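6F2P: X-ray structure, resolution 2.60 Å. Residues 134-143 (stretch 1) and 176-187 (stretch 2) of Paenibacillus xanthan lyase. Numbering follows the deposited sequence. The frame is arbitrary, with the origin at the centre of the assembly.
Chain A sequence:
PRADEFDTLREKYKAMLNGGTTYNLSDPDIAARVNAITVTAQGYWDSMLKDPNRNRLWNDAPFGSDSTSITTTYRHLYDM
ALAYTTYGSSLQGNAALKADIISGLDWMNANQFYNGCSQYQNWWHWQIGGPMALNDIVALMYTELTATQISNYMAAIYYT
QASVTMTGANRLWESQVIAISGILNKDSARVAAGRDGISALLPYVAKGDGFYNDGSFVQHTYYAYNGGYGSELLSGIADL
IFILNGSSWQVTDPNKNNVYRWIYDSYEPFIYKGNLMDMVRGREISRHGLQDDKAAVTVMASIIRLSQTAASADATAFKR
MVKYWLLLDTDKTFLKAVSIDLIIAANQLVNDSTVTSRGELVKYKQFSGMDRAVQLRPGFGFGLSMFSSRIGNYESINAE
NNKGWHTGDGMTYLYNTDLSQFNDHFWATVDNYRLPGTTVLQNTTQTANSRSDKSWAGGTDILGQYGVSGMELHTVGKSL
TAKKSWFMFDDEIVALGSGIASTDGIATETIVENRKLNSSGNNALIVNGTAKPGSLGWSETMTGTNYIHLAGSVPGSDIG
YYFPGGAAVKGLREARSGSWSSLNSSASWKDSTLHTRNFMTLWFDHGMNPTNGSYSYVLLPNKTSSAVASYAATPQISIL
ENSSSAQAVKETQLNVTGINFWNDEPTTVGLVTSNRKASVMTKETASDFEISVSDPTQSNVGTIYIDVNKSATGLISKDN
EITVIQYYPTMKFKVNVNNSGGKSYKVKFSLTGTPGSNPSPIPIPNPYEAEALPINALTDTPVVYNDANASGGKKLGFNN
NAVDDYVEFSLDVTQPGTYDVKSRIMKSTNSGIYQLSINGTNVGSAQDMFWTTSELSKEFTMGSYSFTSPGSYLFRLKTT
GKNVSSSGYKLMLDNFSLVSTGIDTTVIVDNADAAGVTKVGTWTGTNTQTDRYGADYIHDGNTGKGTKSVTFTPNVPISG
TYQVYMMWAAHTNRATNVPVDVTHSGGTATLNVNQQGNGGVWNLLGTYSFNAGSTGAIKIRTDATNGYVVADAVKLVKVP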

ATOM      1  N   LEU A 134      -8.321  -5.248 -40.340  1.00 13.19           N
ATOM      2  CA  LEU A 134      -8.227  -4.712 -41.693  1.00 13.00           C
ATOM      3  C   LEU A 134      -6.842  -4.106 -41.948  1.00 18.46           C
ATOM      4  O   LEU A 134      -6.261  -4.324 -43.013  1.00 21.42           O
ATOM      5  N   ASN A 135      -6.314  -3.363 -40.973  1.00 14.18           N
ATOM      6  CA  ASN A 135      -4.954  -2.833 -41.065  1.00 16.03           C
ATOM      7  C   ASN A 135      -3.944  -3.935 -41.329  1.00 16.47           C
ATOM      8  O   ASN A 135      -3.044  -3.798 -42.156  1.00 16.89           O
ATOM      9  N   ASP A 136      -4.095  -5.038 -40.612  1.00 15.96           N
ATOM     10  CA  ASP A 136      -3.146  -6.128 -40.721  1.00 18.50           C
ATOM     11  C   ASP A 136      -3.226  -6.811 -42.083  1.00 21.82           C
ATOM     12  O   ASP A 136      -2.198  -7.086 -42.701  1.00 23.01           O
ATOM     13  N   ILE A 137      -4.446  -7.069 -42.549  1.00 18.20           N
ATOM     14  CA  ILE A 137      -4.652  -7.630 -43.871  1.00 15.04           C
ATOM     15  C   ILE A 137      -3.974  -6.764 -44.918  1.00 17.40           C
ATOM     16  O   ILE A 137      -3.141  -7.249 -45.688  1.00 16.53           O
ATOM     17  N   VAL A 138      -4.324  -5.481 -44.928  1.00 14.56           N
ATOM     18  CA  VAL A 138      -3.751  -4.540 -45.877  1.00 17.36           C
ATOM     19  C   VAL A 138      -2.224  -4.500 -45.793  1.00 18.70           C
ATOM     20  O   VAL A 138      -1.548  -4.348 -46.806  1.00 23.32           O
ATOM     21  N   ALA A 139      -1.675  -4.658 -44.596  1.00 15.60           N
ATOM     22  CA  ALA A 139      -0.223  -4.657 -44.458  1.00 18.09           C
ATOM     23  C   ALA A 139       0.386  -5.819 -45.239  1.00 21.04           C
ATOM     24  O   ALA A 139       1.345  -5.646 -45.994  1.00 26.63           O
ATOM     25  N   LEU A 140      -0.196  -7.000 -45.075  1.00 17.24           N
ATOM     26  CA  LEU A 140       0.299  -8.190 -45.748  1.00 18.68           C
ATOM     27  C   LEU A 140       0.079  -8.139 -47.259  1.00 22.67           C
ATOM     28  O   LEU A 140       0.933  -8.565 -48.031  1.00 25.04           O
ATOM     29  N   MET A 141      -1.071  -7.617 -47.673  1.00 20.34           N
ATOM     30  CA  MET A 141      -1.527  -7.753 -49.049  1.00 15.16           C
ATOM     31  C   MET A 141      -1.242  -6.513 -49.900  1.00 26.83           C
ATOM     32  O   MET A 141      -1.624  -6.451 -51.077  1.00 28.36           O
ATOM     33  N   TYR A 142      -0.564  -5.542 -49.296  1.00 25.30           N
ATOM     34  CA  TYR A 142      -0.332  -4.224 -49.882  1.00 22.81           C
ATOM     35  C   TYR A 142       0.087  -4.220 -51.359  1.00 25.20           C
ATOM     36  O   TYR A 142      -0.538  -3.565 -52.198  1.00 21.54           O
ATOM     37  N   THR A 143       1.149  -4.955 -51.665  1.00 22.41           N
ATOM     38  CA  THR A 143       1.693  -5.005 -53.015  1.00 23.42           C
ATOM     39  C   THR A 143       0.757  -5.681 -54.028  1.00 30.91           C
ATOM     40  O   THR A 143       0.962  -5.577 -55.244  1.00 31.34           O
ATOM     41  N   GLN A 176      -3.016   2.706 -31.888  1.00 12.64           N
ATOM     42  CA  GLN A 176      -2.507   1.696 -32.824  1.00 17.54           C
ATOM     43  C   GLN A 176      -3.219   1.754 -34.176  1.00 16.13           C
ATOM     44  O   GLN A 176      -2.577   1.762 -35.217  1.00 17.28           O
ATOM     45  N   VAL A 177      -4.548   1.796 -34.144  1.00 14.63           N
ATOM     46  CA  VAL A 177      -5.351   1.783 -35.347  1.00 13.41           C
ATOM     47  C   VAL A 177      -5.030   2.999 -36.183  1.00 16.54           C
ATOM     48  O   VAL A 177      -4.818   2.910 -37.400  1.00 15.65           O
ATOM     49  N   ILE A 178      -4.968   4.138 -35.512  1.00 17.03           N
ATOM     50  CA  ILE A 178      -4.681   5.395 -36.186  1.00 17.23           C
ATOM     51  C   ILE A 178      -3.265   5.421 -36.752  1.00 15.79           C
ATOM     52  O   ILE A 178      -3.052   5.821 -37.894  1.00 18.43           O
ATOM     53  N   ALA A 179      -2.302   4.957 -35.970  1.00 16.31           N
ATOM     54  CA  ALA A 179      -0.922   4.910 -36.420  1.00 13.04           C
ATOM     55  C   ALA A 179      -0.749   3.981 -37.611  1.00 15.64           C
ATOM     56  O   ALA A 179      -0.077   4.323 -38.579  1.00 19.21           O
ATOM     57  N   ILE A 180      -1.348   2.802 -37.558  1.00 19.24           N
ATOM     58  CA  ILE A 180      -1.092   1.846 -38.626  1.00 18.25           C
ATOM     59  C   ILE A 180      -1.802   2.263 -39.911  1.00 19.41           C
ATOM     60  O   ILE A 180      -1.232   2.158 -40.997  1.00 16.00           O
ATOM     61  N   SER A 181      -3.027   2.769 -39.797  1.00 15.75           N
ATOM     62  CA  SER A 181      -3.694   3.268 -40.988  1.00 14.10           C
ATOM     63  C   SER A 181      -2.886   4.418 -41.610  1.00 18.29           C
ATOM     64  O   SER A 181      -2.712   4.469 -42.827  1.00 21.34           O
ATOM     65  N   GLY A 182      -2.352   5.303 -40.773  1.00 17.86           N
ATOM     66  CA  GLY A 182      -1.507   6.381 -41.255  1.00 12.60           C
ATOM     67  C   GLY A 182      -0.334   5.875 -42.078  1.00 15.68           C
ATOM     68  O   GLY A 182      -0.060   6.389 -43.157  1.00 20.32           O
ATOM     69  N   ILE A 183       0.363   4.869 -41.565  1.00 13.33           N
ATOM     70  CA  ILE A 183       1.495   4.282 -42.264  1.00 13.10           C
ATOM     71  C   ILE A 183       1.076   3.675 -43.604  1.00 23.09           C
ATOM     72  O   ILE A 183       1.720   3.896 -44.635  1.00 19.20           O
ATOM     73  N   LEU A 184      -0.011   2.910 -43.578  1.00 20.87           N
ATOM     74  CA  LEU A 184      -0.526   2.278 -44.778  1.00 20.92           C
ATOM     75  C   LEU A 184      -1.025   3.307 -45.786  1.00 26.55           C
ATOM     76  O   LEU A 184      -0.861   3.125 -46.996  1.00 22.66           O
ATOM     77  N   ASN A 185      -1.626   4.387 -45.285  1.00 18.60           N
ATOM     78  CA  ASN A 185      -2.189   5.411 -46.158  1.00 17.95           C
ATOM     79  C   ASN A 185      -1.214   6.547 -46.454  1.00 20.78           C
ATOM     80  O   ASN A 185      -1.580   7.548 -47.077  1.00 17.25           O
ATOM     81  N   LYS A 186       0.026   6.384 -45.999  1.00 25.73           N
ATOM     82  CA  LYS A 186       1.085   7.372 -46.219  1.00 31.20           C
ATOM     83  C   LYS A 186       0.662   8.786 -45.799  1.00 24.95           C
ATOM     84  O   LYS A 186       0.773   9.744 -46.559  1.00 30.81           O
ATOM     85  N   ASP A 187       0.177   8.891 -44.568  1.00 17.92           N
ATOM     86  CA  ASP A 187      -0.401  10.117 -44.045  1.00 18.23           C
ATOM     87  C   ASP A 187       0.356  10.506 -42.763  1.00 25.21           C
ATOM     88  O   ASP A 187      -0.031  10.110 -41.659  1.00 22.96           O
TER

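The helix that carries Asn 135 and Ala 139 and the helix that ends at Leu 184 run side by side in nearly the same direction, their axes 26° apart and 9.9 Å at closest approach, and two residues carry most of the packing: Asn 135 from the first and Leu 184 from the second.

Asn 135 points toward the partner helix. With chi1 at -87°, an m rotamer, its amide enters a hole formed by Val 177, Ile 180, Ser 181 and Leu 184. The backbone is close here, Asn 135 CA lying 6.2 Å from Ser 181 CA, so a short side chain spans the gap. Asn 135 ND2 donates a hydrogen bond to Val 177 O at 3.2 Å; because that carbonyl, Val 177 O, also accepts the helical bond from Ser 181 N (3.0 Å), the amide adds a further donor to it. A buried asparagine thus gains a polar partner from the main chain itself, while Asn 135 OD1 rests 3.7 Å from Ser 181 CB. The CB of Ile 180 also points toward stretch 1, approaching Asn 135 ND2 to 3.7 Å, but its m, m side chain carries its end away.

Leu 184 leaves its helix sideways, yet the m, t rotamer (chi1 -64°, chi2 178°) brings its end nearer stretch 1. Leu 184 CD1 lies 3.8 Å from Val 138 CG1, and Leu 184 CD2 lies 4.2 Å from Ala 139 CB. Ala 139 presents only a methyl here, and Leu 184 CD2 lies 4.0 Å from Ala 139 CA. Val 138, with chi1 t, directs CG1 into this apolar cluster.

Tyr 142 packs near the C-terminal end of both helices. Its t rotamer (chi1 -158°) extends the ring so that Tyr 142 OH donates to Leu 184 O at 3.1 Å, while Tyr 142 CD1 packs 4.2 Å from Leu 184 CD2. Lys 186 CE approaches Tyr 142 OH at 3.8 Å, and its NZ is hydrogen-bonded elsewhere in the structure.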

ATOM      1  CB  LEU A 134      -9.341  -3.693 -41.951  1.00 11.21           C
ATOM      2  CG  LEU A 134      -9.437  -3.090 -43.354  1.00 14.52           C
ATOM      3  CD1 LEU A 134      -9.313  -4.154 -44.419  1.00 10.98           C
ATOM      4  CD2 LEU A 134     -10.741  -2.320 -43.521  1.00 12.06           C
ATOM      5  CB  ASN A 135      -4.552  -2.116 -39.778  1.00 15.88           C
ATOM      6  CG  ASN A 135      -4.958  -0.669 -39.771  1.00 18.15           C
ATOM      7  OD1 ASN A 135      -5.137  -0.063 -40.830  1.00 19.32           O
ATOM      8  ND2 ASN A 135      -5.107  -0.096 -38.570  1.00 16.21           N
ATOM      9  CB  ASP A 136      -3.347  -7.122 -39.577  1.00 20.81           C
ATOM     10  CG  ASP A 136      -2.979  -6.531 -38.227  1.00 23.56           C
ATOM     11  OD1 ASP A 136      -2.527  -5.362 -38.189  1.00 21.88           O
ATOM     12  OD2 ASP A 136      -3.125  -7.238 -37.210  1.00 28.20           O
ATOM     13  CB  ILE A 137      -6.141  -7.736 -44.214  1.00 19.17           C
ATOM     14  CG1 ILE A 137      -6.820  -8.736 -43.281  1.00 17.43           C
ATOM     15  CG2 ILE A 137      -6.331  -8.148 -45.685  1.00 12.87           C
ATOM     16  CD1 ILE A 137      -8.321  -8.638 -43.292  1.00 17.13           C
ATOM     17  CB  VAL A 138      -4.335  -3.134 -45.687  1.00 18.25           C
ATOM     18  CG1 VAL A 138      -3.622  -2.126 -46.581  1.00 11.88           C
ATOM     19  CG2 VAL A 138      -5.834  -3.149 -45.987  1.00 16.08           C
ATOM     20  CB  ALA A 139       0.183  -4.710 -42.987  1.00 15.44           C
ATOM     21  CB  LEU A 140      -0.389  -9.433 -45.179  1.00 17.12           C
ATOM     22  CG  LEU A 140      -0.186  -9.707 -43.691  1.00 16.27           C
ATOM     23  CD1 LEU A 140      -1.050 -10.869 -43.246  1.00 13.67           C
ATOM     24  CD2 LEU A 140       1.284  -9.984 -43.390  1.00 14.59           C
ATOM     25  CB  MET A 141      -3.027  -8.036 -49.053  1.00 17.13           C
ATOM     26  CG  MET A 141      -3.434  -9.295 -48.307  1.00 20.59           C
ATOM     27  SD  MET A 141      -2.893 -10.803 -49.132  1.00 23.09           S
ATOM     28  CE  MET A 141      -3.711 -10.600 -50.720  1.00 19.58           C
ATOM     29  CB  TYR A 142       0.720  -3.494 -49.050  1.00 24.39           C
ATOM     30  CG  TYR A 142       0.688  -1.995 -49.194  1.00 23.39           C
ATOM     31  CD1 TYR A 142      -0.214  -1.234 -48.468  1.00 23.33           C
ATOM     32  CD2 TYR A 142       1.570  -1.339 -50.043  1.00 22.38           C
ATOM     33  CE1 TYR A 142      -0.246   0.150 -48.589  1.00 28.28           C
ATOM     34  CE2 TYR A 142       1.546   0.045 -50.171  1.00 25.31           C
ATOM     35  CZ  TYR A 142       0.635   0.783 -49.443  1.00 29.65           C
ATOM     36  OH  TYR A 142       0.608   2.157 -49.564  1.00 38.56           O
ATOM     37  CB  THR A 143       3.031  -5.745 -53.021  1.00 21.93           C
ATOM     38  OG1 THR A 143       2.835  -7.071 -52.519  1.00 33.59           O
ATOM     39  CG2 THR A 143       4.025  -5.030 -52.138  1.00 22.31           C
ATOM     40  CB  GLN A 176      -2.626   0.278 -32.249  1.00 18.04           C
ATOM     41  CG  GLN A 176      -1.663  -0.026 -31.111  1.00 27.65           C
ATOM     42  CD  GLN A 176      -1.908  -1.386 -30.469  1.00 39.31           C
ATOM     43  OE1 GLN A 176      -0.996  -2.210 -30.366  1.00 40.21           O
ATOM     44  NE2 GLN A 176      -3.143  -1.623 -30.024  1.00 32.85           N
ATOM     45  CB  VAL A 177      -6.852   1.773 -35.013  1.00 13.25           C
ATOM     46  CG1 VAL A 177      -7.656   2.231 -36.196  1.00 11.47           C
ATOM     47  CG2 VAL A 177      -7.284   0.366 -34.603  1.00 16.66           C
ATOM     48  CB  ILE A 178      -4.951   6.582 -35.259  1.00 14.74           C
ATOM     49  CG1 ILE A 178      -6.457   6.808 -35.182  1.00 15.61           C
ATOM     50  CG2 ILE A 178      -4.248   7.822 -35.749  1.00 15.19           C
ATOM     51  CD1 ILE A 178      -6.875   7.794 -34.144  1.00 22.52           C
ATOM     52  CB  ALA A 179      -0.023   4.474 -35.286  1.00 18.00           C
ATOM     53  CB  ILE A 180      -1.437   0.403 -38.236  1.00 17.96           C
ATOM     54  CG1 ILE A 180      -0.672  -0.002 -36.969  1.00 19.24           C
ATOM     55  CG2 ILE A 180      -1.108  -0.557 -39.390  1.00 15.96           C
ATOM     56  CD1 ILE A 180       0.756   0.441 -36.958  1.00 14.67           C
ATOM     57  CB  SER A 181      -5.160   3.645 -40.724  1.00 14.80           C
ATOM     58  OG  SER A 181      -5.313   4.549 -39.639  1.00 18.99           O
ATOM     59  CB  ILE A 183       2.137   3.197 -41.402  1.00 15.01           C
ATOM     60  CG1 ILE A 183       2.809   3.835 -40.185  1.00 16.74           C
ATOM     61  CG2 ILE A 183       3.130   2.386 -42.214  1.00 19.47           C
ATOM     62  CD1 ILE A 183       3.583   2.870 -39.321  1.00  9.53           C
ATOM     63  CB  LEU A 184      -1.651   1.303 -44.430  1.00 15.66           C
ATOM     64  CG  LEU A 184      -1.240   0.106 -43.579  1.00 14.11           C
ATOM     65  CD1 LEU A 184      -2.453  -0.748 -43.282  1.00 16.41           C
ATOM     66  CD2 LEU A 184      -0.147  -0.705 -44.262  1.00 16.25           C
ATOM     67  CB  ASN A 185      -3.473   5.985 -45.570  1.00 20.82           C
ATOM     68  CG  ASN A 185      -4.313   6.694 -46.608  1.00 25.11           C
ATOM     69  OD1 ASN A 185      -4.386   6.253 -47.754  1.00 25.31           O
ATOM     70  ND2 ASN A 185      -4.923   7.813 -46.225  1.00 20.18           N
ATOM     71  CB  LYS A 186       1.576   7.315 -47.675  1.00 24.95           C
ATOM     72  CG  LYS A 186       2.082   5.926 -48.050  1.00 22.51           C
ATOM     73  CD  LYS A 186       3.013   5.892 -49.254  1.00 17.46           C
ATOM     74  CE  LYS A 186       3.598   4.489 -49.410  1.00 21.70           C
ATOM     75  NZ  LYS A 186       4.684   4.349 -50.422  1.00 25.40           N
ATOM     76  CB  ASP A 187      -1.874   9.850 -43.745  1.00 14.40           C
ATOM     77  CG  ASP A 187      -2.629  11.089 -43.299  1.00 22.22           C
ATOM     78  OD1 ASP A 187      -1.987  12.119 -42.985  1.00 19.48           O
ATOM     79  OD2 ASP A 187      -3.882  11.022 -43.240  1.00 21.95           O
TER